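Local coordinates for protein beta-2-microglobulin (Danio rerio, PDB 4M9O) that forms a component of the class I major histocompatibility complex and takes part in presenting peptide antigens to the immune system, at residues P7-Y12 with L25-S30; S30-P35 with V84-E89; S38-K43 with L66-A71. All coordinates share one frame; numbering follows the deposited sequence.

Overall arrangement
From the N terminus, the chain first runs through strand 8-13, and contact 1 closes the hairpin it makes with strand 23-30. S30 ends contact 1 and begins contact 2; the two are in series along the chain. In contact 2 the loop after strand 23-30 meets the turn after strand 80-86, closing a long loop. Contact 3 nests inside that loop, setting strand 38-43 across from strand 63-72. The evidence for continuity is direct: C27 N lies 2.9 Å from K68 O, joining contacts 1 and 3 within one sheet, and R85 N lies 2.8 Å from S38 O, joining contacts 2 and 3 within the other. Contact 3 spans the two sheets.

Contact 1: residues P7-Y12 with L25-S30; sequences PKVHVY and LICYVS
V9 and V11 meet V29 and C27 on one face of an antiparallel strand pair, while K8, H10 and Y12 share the other face with S30, Y28 and I26. The segment axes come within 4.8 Å and run at 169° to one another. Three residue pairs, K8 with S30, H10 with Y28 and Y12 with I26, each exchange two backbone hydrogen bonds. The straightest is K8 N to S30 O, 2.8 Å long with 175° at the hydrogen. In the intervening non-hydrogen-bonded pairs CA-H groups touch carbonyls instead, as where V9 CA lies 3.4 Å from Y28 O.

On the valine face, C27 and V29 are buried, while V9 and V11 are partly exposed. V9 CG1 rests 3.9 Å from C27 SG, V9 and V29 stand side by side pointing the same way, and P7 CB closes on V29 CG1 at 3.8 Å. This is the inner face of the A and B strands of an immunoglobulin C1-set sandwich: C27 is disulfide-bonded to C82 of the opposing sheet, whose V84 touches V9.

The outer face is uneven. Y12 packs closely, because its CG sits between the backbone N and the carbonyl carbon (chi1 53°) and the ring reaches back over strand 25-30. Its CE2 lies 3.5 Å from I26 CG2, its hydroxyl OH comes 3.5 Å from Y28 CB, and I26 O stands over one ring face. Toward the other end the packing is looser, and K8 and H10 are exposed although S30 is buried: H10 CD2 lies 4.4 Å from Y28 CD2, at the edge of the tyrosine ring, and the end of the K8 side chain leads away from the partner strand.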
loop_
_atom_site.group_PDB
_atom_site.type_symbol
_atom_site.label_atom_id
_atom_site.label_comp_id
_atom_site.label_asym_id
_atom_site.label_seq_id
_atom_site.Cartn_x
_atom_site.Cartn_y
_atom_site.Cartn_z
ATOM N N PRO A 7 -1.490 -12.449 -0.072
ATOM C CA PRO A 7 -1.533 -11.247 -0.871
ATOM C C PRO A 7 -0.223 -10.968 -1.572
ATOM O O PRO A 7 0.798 -11.227 -1.042
ATOM C CB PRO A 7 -1.841 -10.173 0.152
ATOM C CG PRO A 7 -2.083 -10.836 1.395
ATOM C CD PRO A 7 -1.498 -12.141 1.347
ATOM N N LYS A 8 -0.287 -10.460 -2.776
ATOM C CA LYS A 8 0.872 -9.911 -3.443
ATOM C C LYS A 8 0.760 -8.415 -3.244
ATOM O O LYS A 8 -0.210 -7.848 -3.580
ATOM C CB LYS A 8 0.899 -10.241 -4.930
ATOM C CG LYS A 8 0.820 -11.678 -5.259
ATOM C CD LYS A 8 0.669 -11.916 -6.694
ATOM C CE LYS A 8 1.001 -13.346 -7.114
ATOM N NZ LYS A 8 1.714 -14.205 -6.143
ATOM N N VAL A 9 1.777 -7.814 -2.674
ATOM C CA VAL A 9 1.788 -6.416 -2.321
ATOM C C VAL A 9 2.920 -5.639 -2.954
ATOM O O VAL A 9 4.035 -6.082 -2.965
ATOM C CB VAL A 9 1.919 -6.236 -0.809
ATOM C CG1 VAL A 9 1.879 -4.827 -0.413
ATOM C CG2 VAL A 9 0.925 -7.029 -0.074
ATOM N N HIS A 10 2.578 -4.482 -3.481
ATOM C CA HIS A 10 3.503 -3.542 -4.038
ATOM C C HIS A 10 3.309 -2.127 -3.501
ATOM O O HIS A 10 2.240 -1.633 -3.487
ATOM C CB HIS A 10 3.395 -3.546 -5.546
ATOM C CG HIS A 10 3.484 -4.900 -6.163
ATOM N ND1 HIS A 10 4.667 -5.438 -6.573
ATOM C CD2 HIS A 10 2.545 -5.833 -6.407
ATOM C CE1 HIS A 10 4.460 -6.638 -7.054
ATOM N NE2 HIS A 10 3.178 -6.894 -6.984
ATOM N N VAL A 11 4.381 -1.510 -3.058
ATOM C CA VAL A 11 4.414 -0.105 -2.676
ATOM C C VAL A 11 5.253 0.723 -3.657
ATOM O O VAL A 11 6.343 0.374 -3.955
ATOM C CB VAL A 11 4.900 0.093 -1.269
ATOM C CG1 VAL A 11 4.555 1.426 -0.770
ATOM C CG2 VAL A 11 4.363 -0.913 -0.403
ATOM N N TYR A 12 4.688 1.792 -4.167
ATOM C CA TYR A 12 5.270 2.577 -5.203
ATOM C C TYR A 12 4.711 3.974 -5.236
ATOM O O TYR A 12 3.641 4.209 -4.801
ATOM C CB TYR A 12 5.109 1.900 -6.579
ATOM C CG TYR A 12 3.724 1.503 -6.942
ATOM C CD1 TYR A 12 3.261 0.257 -6.660
ATOM C CD2 TYR A 12 2.874 2.380 -7.559
ATOM C CE1 TYR A 12 2.029 -0.114 -6.973
ATOM C CE2 TYR A 12 1.592 2.006 -7.883
ATOM C CZ TYR A 12 1.172 0.753 -7.571
ATOM O OH TYR A 12 -0.059 0.344 -7.880
ATOM N N LEU A 25 1.674 8.368 -3.018
ATOM C CA LEU A 25 2.127 7.105 -2.496
ATOM C C LEU A 25 1.014 6.064 -2.659
ATOM O O LEU A 25 -0.103 6.313 -2.334
ATOM C CB LEU A 25 2.637 7.218 -1.056
ATOM C CG LEU A 25 3.267 5.977 -0.407
ATOM C CD1 LEU A 25 4.503 5.537 -1.023
ATOM C CD2 LEU A 25 3.427 6.044 1.090
ATOM N N ILE A 26 1.356 4.926 -3.212
ATOM C CA ILE A 26 0.414 3.863 -3.544
ATOM C C ILE A 26 0.765 2.482 -3.013
ATOM O O ILE A 26 1.860 2.070 -3.137
ATOM C CB ILE A 26 0.229 3.765 -5.068
ATOM C CG1 ILE A 26 -0.039 5.127 -5.671
ATOM C CG2 ILE A 26 -0.820 2.788 -5.426
ATOM C CD1 ILE A 26 0.395 5.298 -7.051
ATOM N N CYS A 27 -0.191 1.784 -2.433
ATOM C CA CYS A 27 -0.044 0.407 -2.018
ATOM C C CYS A 27 -1.091 -0.427 -2.697
ATOM O O CYS A 27 -2.218 -0.241 -2.485
ATOM C CB CYS A 27 -0.187 0.240 -0.519
ATOM S SG CYS A 27 0.093 -1.395 0.164
ATOM N N TYR A 28 -0.673 -1.361 -3.499
ATOM C CA TYR A 28 -1.544 -2.207 -4.275
ATOM C C TYR A 28 -1.463 -3.631 -3.804
ATOM O O TYR A 28 -0.414 -4.189 -3.711
ATOM C CB TYR A 28 -1.204 -2.111 -5.738
ATOM C CG TYR A 28 -1.968 -3.012 -6.653
ATOM C CD1 TYR A 28 -3.234 -2.711 -7.035
ATOM C CD2 TYR A 28 -1.381 -4.131 -7.199
ATOM C CE1 TYR A 28 -3.899 -3.499 -7.885
ATOM C CE2 TYR A 28 -2.049 -4.926 -8.040
ATOM C CZ TYR A 28 -3.308 -4.603 -8.386
ATOM O OH TYR A 28 -4.009 -5.344 -9.210
ATOM N N VAL A 29 -2.616 -4.186 -3.489
ATOM C CA VAL A 29 -2.729 -5.504 -2.952
ATOM C C VAL A 29 -3.624 -6.399 -3.798
ATOM O O VAL A 29 -4.683 -6.044 -4.178
ATOM C CB VAL A 29 -3.199 -5.504 -1.530
ATOM C CG1 VAL A 29 -3.193 -6.866 -1.021
ATOM C CG2 VAL A 29 -2.367 -4.649 -0.684
ATOM N N SER A 30 -3.122 -7.570 -4.096
ATOM C CA SER A 30 -3.738 -8.407 -5.057
ATOM C C SER A 30 -3.595 -9.894 -4.826
ATOM O O SER A 30 -2.728 -10.306 -4.183
ATOM C CB SER A 30 -3.163 -8.044 -6.422
ATOM O OG SER A 30 -3.770 -8.777 -7.409
#

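Contact 2: residues S30-P35 with V84-E89; sequences SSFHPP and VRHMKE
The imidazole of H86 is held between F32 CB over one face and M87 CG over the opposite face, with the carbonyl oxygens of H33 and P34 at its edge. F32 CB lies 3.9 Å from H86 NE2 and makes a CH-pi contact with the ring. The phenyl group beyond it turns its edge toward the same imidazole face, an offset edge-to-face pair with centroids 5.9 Å apart and planes at 70°.

At the edge, H86 NE2 donates a hydrogen bond to P34 O, 3.0 Å long and bent to 148° at the hydrogen, with the acceptor lying in the ring plane. H86 CE1 approaches H33 O at 3.4 Å. The histidine reaches across because its CG is anti to the backbone N (chi1 -172°), while the cis peptide bond between H33 and P34 probably helps bring two successive carbonyls to one ring edge. Next to this bond, P34 CD touches M87 SD at 3.6 Å, the two side chains crossing at about a right angle.

The contact joins the BC loop of the immunoglobulin fold, which runs between its two sheets, to the FG hairpin. The hairpin is tightened by a type I' turn from H86 to E89, with E89 N bonded to H86 O at 3.0 Å. F32 extends onward to F64 and L56, and P7 packs against H86.

The donor role of NE2 toward P34 O is consistent with a proton on that nitrogen, and the nearby H33 O may add to the favourable electrostatics; ring rotation is restrained by an in-plane bond at the edge and carbon groups over both faces.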
loop_
_atom_site.group_PDB
_atom_site.type_symbol
_atom_site.label_atom_id
_atom_site.label_comp_id
_atom_site.label_asym_id
_atom_site.label_seq_id
_atom_site.Cartn_x
_atom_site.Cartn_y
_atom_site.Cartn_z
ATOM N N SER A 30 -3.122 -7.570 -4.096
ATOM C CA SER A 30 -3.738 -8.407 -5.057
ATOM C C SER A 30 -3.595 -9.894 -4.826
ATOM O O SER A 30 -2.728 -10.306 -4.183
ATOM C CB SER A 30 -3.163 -8.044 -6.422
ATOM O OG SER A 30 -3.770 -8.777 -7.409
ATOM N N SER A 31 -4.466 -10.655 -5.444
ATOM C CA SER A 31 -4.457 -12.111 -5.497
ATOM C C SER A 31 -4.529 -12.888 -4.191
ATOM O O SER A 31 -3.927 -13.884 -4.065
ATOM C CB SER A 31 -3.254 -12.590 -6.284
ATOM O OG SER A 31 -3.105 -11.886 -7.452
ATOM N N PHE A 32 -5.282 -12.395 -3.245
ATOM C CA PHE A 32 -5.388 -12.984 -1.948
ATOM C C PHE A 32 -6.718 -13.660 -1.853
ATOM O O PHE A 32 -7.615 -13.248 -2.478
ATOM C CB PHE A 32 -5.264 -11.931 -0.854
ATOM C CG PHE A 32 -6.047 -10.701 -1.131
ATOM C CD1 PHE A 32 -7.304 -10.566 -0.678
ATOM C CD2 PHE A 32 -5.532 -9.690 -1.903
ATOM C CE1 PHE A 32 -8.013 -9.457 -0.950
ATOM C CE2 PHE A 32 -6.254 -8.620 -2.176
ATOM C CZ PHE A 32 -7.505 -8.515 -1.695
ATOM N N HIS A 33 -6.766 -14.735 -1.082
ATOM C CA HIS A 33 -7.949 -15.503 -0.688
ATOM C C HIS A 33 -7.778 -15.884 0.798
ATOM O O HIS A 33 -6.789 -16.425 1.144
ATOM C CB HIS A 33 -8.023 -16.828 -1.417
ATOM C CG HIS A 33 -8.089 -16.753 -2.891
ATOM N ND1 HIS A 33 -9.015 -16.013 -3.561
ATOM C CD2 HIS A 33 -7.406 -17.422 -3.830
ATOM C CE1 HIS A 33 -8.888 -16.203 -4.846
ATOM N NE2 HIS A 33 -7.902 -17.040 -5.039
ATOM N N PRO A 34 -8.753 -15.660 1.661
ATOM C CA PRO A 34 -10.025 -15.035 1.362
ATOM C C PRO A 34 -9.993 -13.516 1.170
ATOM O O PRO A 34 -9.034 -12.961 1.593
ATOM C CB PRO A 34 -10.839 -15.395 2.606
ATOM C CG PRO A 34 -9.892 -15.511 3.631
ATOM C CD PRO A 34 -8.674 -16.036 3.075
ATOM N N PRO A 35 -11.089 -12.939 0.778
ATOM C CA PRO A 35 -11.140 -11.530 0.473
ATOM C C PRO A 35 -11.204 -10.612 1.680
ATOM O O PRO A 35 -11.525 -9.518 1.474
ATOM C CB PRO A 35 -12.368 -11.411 -0.419
ATOM C CG PRO A 35 -13.136 -12.541 -0.109
ATOM C CD PRO A 35 -12.216 -13.636 0.174
ATOM N N VAL A 84 -0.138 -4.437 5.731
ATOM C CA VAL A 84 -1.200 -5.320 5.271
ATOM C C VAL A 84 -1.541 -6.487 6.215
ATOM O O VAL A 84 -0.723 -7.285 6.520
ATOM C CB VAL A 84 -0.877 -5.878 3.880
ATOM C CG1 VAL A 84 -1.953 -6.710 3.364
ATOM C CG2 VAL A 84 -0.524 -4.816 2.926
ATOM N N ARG A 85 -2.782 -6.565 6.644
ATOM C CA ARG A 85 -3.270 -7.647 7.449
ATOM C C ARG A 85 -4.228 -8.571 6.685
ATOM O O ARG A 85 -5.204 -8.152 6.151
ATOM C CB ARG A 85 -3.907 -7.126 8.729
ATOM C CG ARG A 85 -4.405 -8.168 9.702
ATOM C CD ARG A 85 -4.358 -7.662 11.103
ATOM N NE ARG A 85 -4.645 -8.638 12.138
ATOM C CZ ARG A 85 -3.755 -9.238 12.911
ATOM N NH1 ARG A 85 -2.471 -9.037 12.769
ATOM N NH2 ARG A 85 -4.172 -10.077 13.826
ATOM N N HIS A 86 -3.841 -9.825 6.640
ATOM C CA HIS A 86 -4.584 -10.907 6.044
ATOM C C HIS A 86 -4.440 -12.145 6.910
ATOM O O HIS A 86 -3.375 -12.453 7.314
ATOM C CB HIS A 86 -3.981 -11.186 4.688
ATOM C CG HIS A 86 -4.748 -12.144 3.852
ATOM N ND1 HIS A 86 -4.209 -13.304 3.394
ATOM C CD2 HIS A 86 -6.006 -12.110 3.385
ATOM C CE1 HIS A 86 -5.090 -13.944 2.674
ATOM N NE2 HIS A 86 -6.194 -13.242 2.657
ATOM N N MET A 87 -5.522 -12.854 7.170
ATOM C CA MET A 87 -5.492 -14.100 7.918
ATOM C C MET A 87 -4.812 -13.969 9.276
ATOM O O MET A 87 -4.080 -14.803 9.663
ATOM C CB MET A 87 -4.788 -15.195 7.123
ATOM C CG MET A 87 -5.480 -15.676 5.877
ATOM S SD MET A 87 -7.002 -16.333 6.265
ATOM C CE MET A 87 -6.519 -17.977 6.569
ATOM N N LYS A 88 -5.048 -12.878 9.953
ATOM C CA LYS A 88 -4.477 -12.616 11.237
ATOM C C LYS A 88 -2.989 -12.283 11.255
ATOM O O LYS A 88 -2.378 -12.338 12.256
ATOM C CB LYS A 88 -4.800 -13.743 12.198
ATOM C CG LYS A 88 -6.262 -13.947 12.414
ATOM C CD LYS A 88 -6.556 -15.199 13.218
ATOM C CE LYS A 88 -6.213 -16.452 12.478
ATOM N NZ LYS A 88 -6.701 -17.719 13.098
ATOM N N GLU A 89 -2.401 -11.967 10.132
ATOM C CA GLU A 89 -1.018 -11.596 10.137
ATOM C C GLU A 89 -0.765 -10.271 9.465
ATOM O O GLU A 89 -1.228 -10.016 8.401
ATOM C CB GLU A 89 -0.152 -12.678 9.543
ATOM C CG GLU A 89 1.281 -12.406 9.747
ATOM C CD GLU A 89 2.186 -13.038 8.728
ATOM O OE1 GLU A 89 3.405 -13.004 8.919
ATOM O OE2 GLU A 89 1.714 -13.544 7.726
#

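Contact 3: residues S38-K43 with L66-A71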
loop_
_atom_site.group_PDB
_atom_site.type_symbol
_atom_site.label_atom_id
_atom_site.label_comp_id
_atom_site.label_asym_id
_atom_site.label_seq_id
_atom_site.Cartn_x
_atom_site.Cartn_y
_atom_site.Cartn_z
ATOM N N SER A 38 -6.956 -5.939 5.321
ATOM C CA SER A 38 -6.837 -4.544 5.661
ATOM C C SER A 38 -5.472 -3.913 5.490
ATOM O O SER A 38 -4.472 -4.529 5.705
ATOM C CB SER A 38 -7.468 -4.251 7.001
ATOM O OG SER A 38 -6.571 -4.084 7.984
ATOM N N ILE A 39 -5.483 -2.682 5.053
ATOM C CA ILE A 39 -4.319 -1.977 4.594
ATOM C C ILE A 39 -4.199 -0.604 5.239
ATOM O O ILE A 39 -5.144 0.100 5.324
ATOM C CB ILE A 39 -4.401 -1.720 3.089
ATOM C CG1 ILE A 39 -4.568 -2.991 2.304
ATOM C CG2 ILE A 39 -3.250 -0.935 2.579
ATOM C CD1 ILE A 39 -4.875 -2.752 0.948
ATOM N N GLU A 40 -3.003 -0.237 5.640
ATOM C CA GLU A 40 -2.703 1.111 6.129
ATOM C C GLU A 40 -1.417 1.630 5.558
ATOM O O GLU A 40 -0.528 0.889 5.291
ATOM C CB GLU A 40 -2.611 1.227 7.642
ATOM C CG GLU A 40 -3.828 0.883 8.436
ATOM C CD GLU A 40 -5.046 1.697 8.109
ATOM O OE1 GLU A 40 -4.961 2.895 7.787
ATOM O OE2 GLU A 40 -6.119 1.121 8.188
ATOM N N LEU A 41 -1.343 2.925 5.369
ATOM C CA LEU A 41 -0.159 3.572 4.867
ATOM C C LEU A 41 0.448 4.307 6.040
ATOM O O LEU A 41 -0.230 4.942 6.758
ATOM C CB LEU A 41 -0.477 4.524 3.730
ATOM C CG LEU A 41 -0.776 3.961 2.350
ATOM C CD1 LEU A 41 -1.222 4.988 1.347
ATOM C CD2 LEU A 41 0.384 3.252 1.885
ATOM N N LEU A 42 1.732 4.164 6.238
ATOM C CA LEU A 42 2.394 4.731 7.388
ATOM C C LEU A 42 3.544 5.650 7.074
ATOM O O LEU A 42 4.305 5.396 6.216
ATOM C CB LEU A 42 2.853 3.627 8.306
ATOM C CG LEU A 42 1.774 2.855 9.036
ATOM C CD1 LEU A 42 1.635 1.550 8.501
ATOM C CD2 LEU A 42 1.962 2.794 10.472
ATOM N N LYS A 43 3.619 6.744 7.793
ATOM C CA LYS A 43 4.744 7.652 7.719
ATOM C C LYS A 43 5.444 7.783 9.059
ATOM O O LYS A 43 4.858 8.164 10.019
ATOM C CB LYS A 43 4.334 9.014 7.223
ATOM C CG LYS A 43 5.443 10.035 7.276
ATOM C CD LYS A 43 4.905 11.374 7.089
ATOM C CE LYS A 43 5.966 12.402 7.011
ATOM N NZ LYS A 43 5.419 13.728 6.916
ATOM N N LEU A 66 -7.175 -4.520 -4.328
ATOM C CA LEU A 66 -7.426 -3.335 -3.593
ATOM C C LEU A 66 -6.250 -2.378 -3.689
ATOM O O LEU A 66 -5.148 -2.789 -3.647
ATOM C CB LEU A 66 -7.645 -3.746 -2.153
ATOM C CG LEU A 66 -8.396 -2.891 -1.178
ATOM C CD1 LEU A 66 -9.804 -2.708 -1.601
ATOM C CD2 LEU A 66 -8.361 -3.523 0.188
ATOM N N THR A 67 -6.531 -1.098 -3.754
ATOM C CA THR A 67 -5.529 -0.063 -3.777
ATOM C C THR A 67 -5.727 1.033 -2.729
ATOM O O THR A 67 -6.758 1.573 -2.613
ATOM C CB THR A 67 -5.456 0.567 -5.167
ATOM O OG1 THR A 67 -5.083 -0.418 -6.102
ATOM C CG2 THR A 67 -4.490 1.687 -5.222
ATOM N N LYS A 68 -4.708 1.328 -1.971
ATOM C CA LYS A 68 -4.723 2.426 -1.051
ATOM C C LYS A 68 -3.701 3.487 -1.468
ATOM O O LYS A 68 -2.602 3.171 -1.760
ATOM C CB LYS A 68 -4.445 1.925 0.354
ATOM C CG LYS A 68 -4.391 2.930 1.379
ATOM C CD LYS A 68 -5.602 2.845 2.191
ATOM C CE LYS A 68 -5.342 2.908 3.621
ATOM N NZ LYS A 68 -6.580 2.800 4.305
ATOM N N SER A 69 -4.101 4.738 -1.494
ATOM C CA SER A 69 -3.243 5.831 -1.897
ATOM C C SER A 69 -3.291 7.072 -1.013
ATOM O O SER A 69 -4.230 7.275 -0.337
ATOM C CB SER A 69 -3.543 6.254 -3.305
ATOM O OG SER A 69 -4.873 6.532 -3.463
ATOM N N VAL A 70 -2.245 7.856 -1.048
ATOM C CA VAL A 70 -2.169 9.112 -0.336
ATOM C C VAL A 70 -1.233 10.148 -0.965
ATOM O O VAL A 70 -0.218 9.814 -1.436
ATOM C CB VAL A 70 -1.809 8.867 1.134
ATOM C CG1 VAL A 70 -0.408 8.568 1.305
ATOM C CG2 VAL A 70 -2.248 9.980 2.004
ATOM N N ALA A 71 -1.587 11.411 -0.920
ATOM C CA ALA A 71 -0.670 12.455 -1.309
ATOM C C ALA A 71 0.460 12.539 -0.290
ATOM O O ALA A 71 0.221 12.435 0.873
ATOM C CB ALA A 71 -1.344 13.728 -1.412
#
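K68 NZ and I39 O form the principal polar link, a weak hydrogen bond of 3.2 Å. E40 OE1 adds a long salt bridge to the same nitrogen at 3.8 Å, its side chain bending back after starting away from strand 66-71. Q53 OE1 gives K68 NZ another weak partner.

With CG anti to the backbone N (chi1 178°), CB and CG of the lysine lie against I39 and L41: K68 CB is 3.8 Å from I39 CG2, and K68 CG is 3.8 Å from L41 CD1. The bends at chi2 (106°) and chi3 turn the end of the chain so that NZ reaches I39 O. Flanking the lysine are apolar side-chain contacts, I39 CD1 with L66 CD2 and L41 CD1 with V70 CG1, each 3.7 Å.

The segment axes approach to 7.6 Å and cross at -22°, without backbone pairing, as expected for C and E strands facing each other across an immunoglobulin sandwich. C27 and V29 of strand 23-30 touch L41 and I39 in the same core.

K68 thus contributes methylenes to a buried apolar layer, while its ammonium group is met by several weak or long oxygen contacts; the nearby E40 carboxylate would probably help offset its charge.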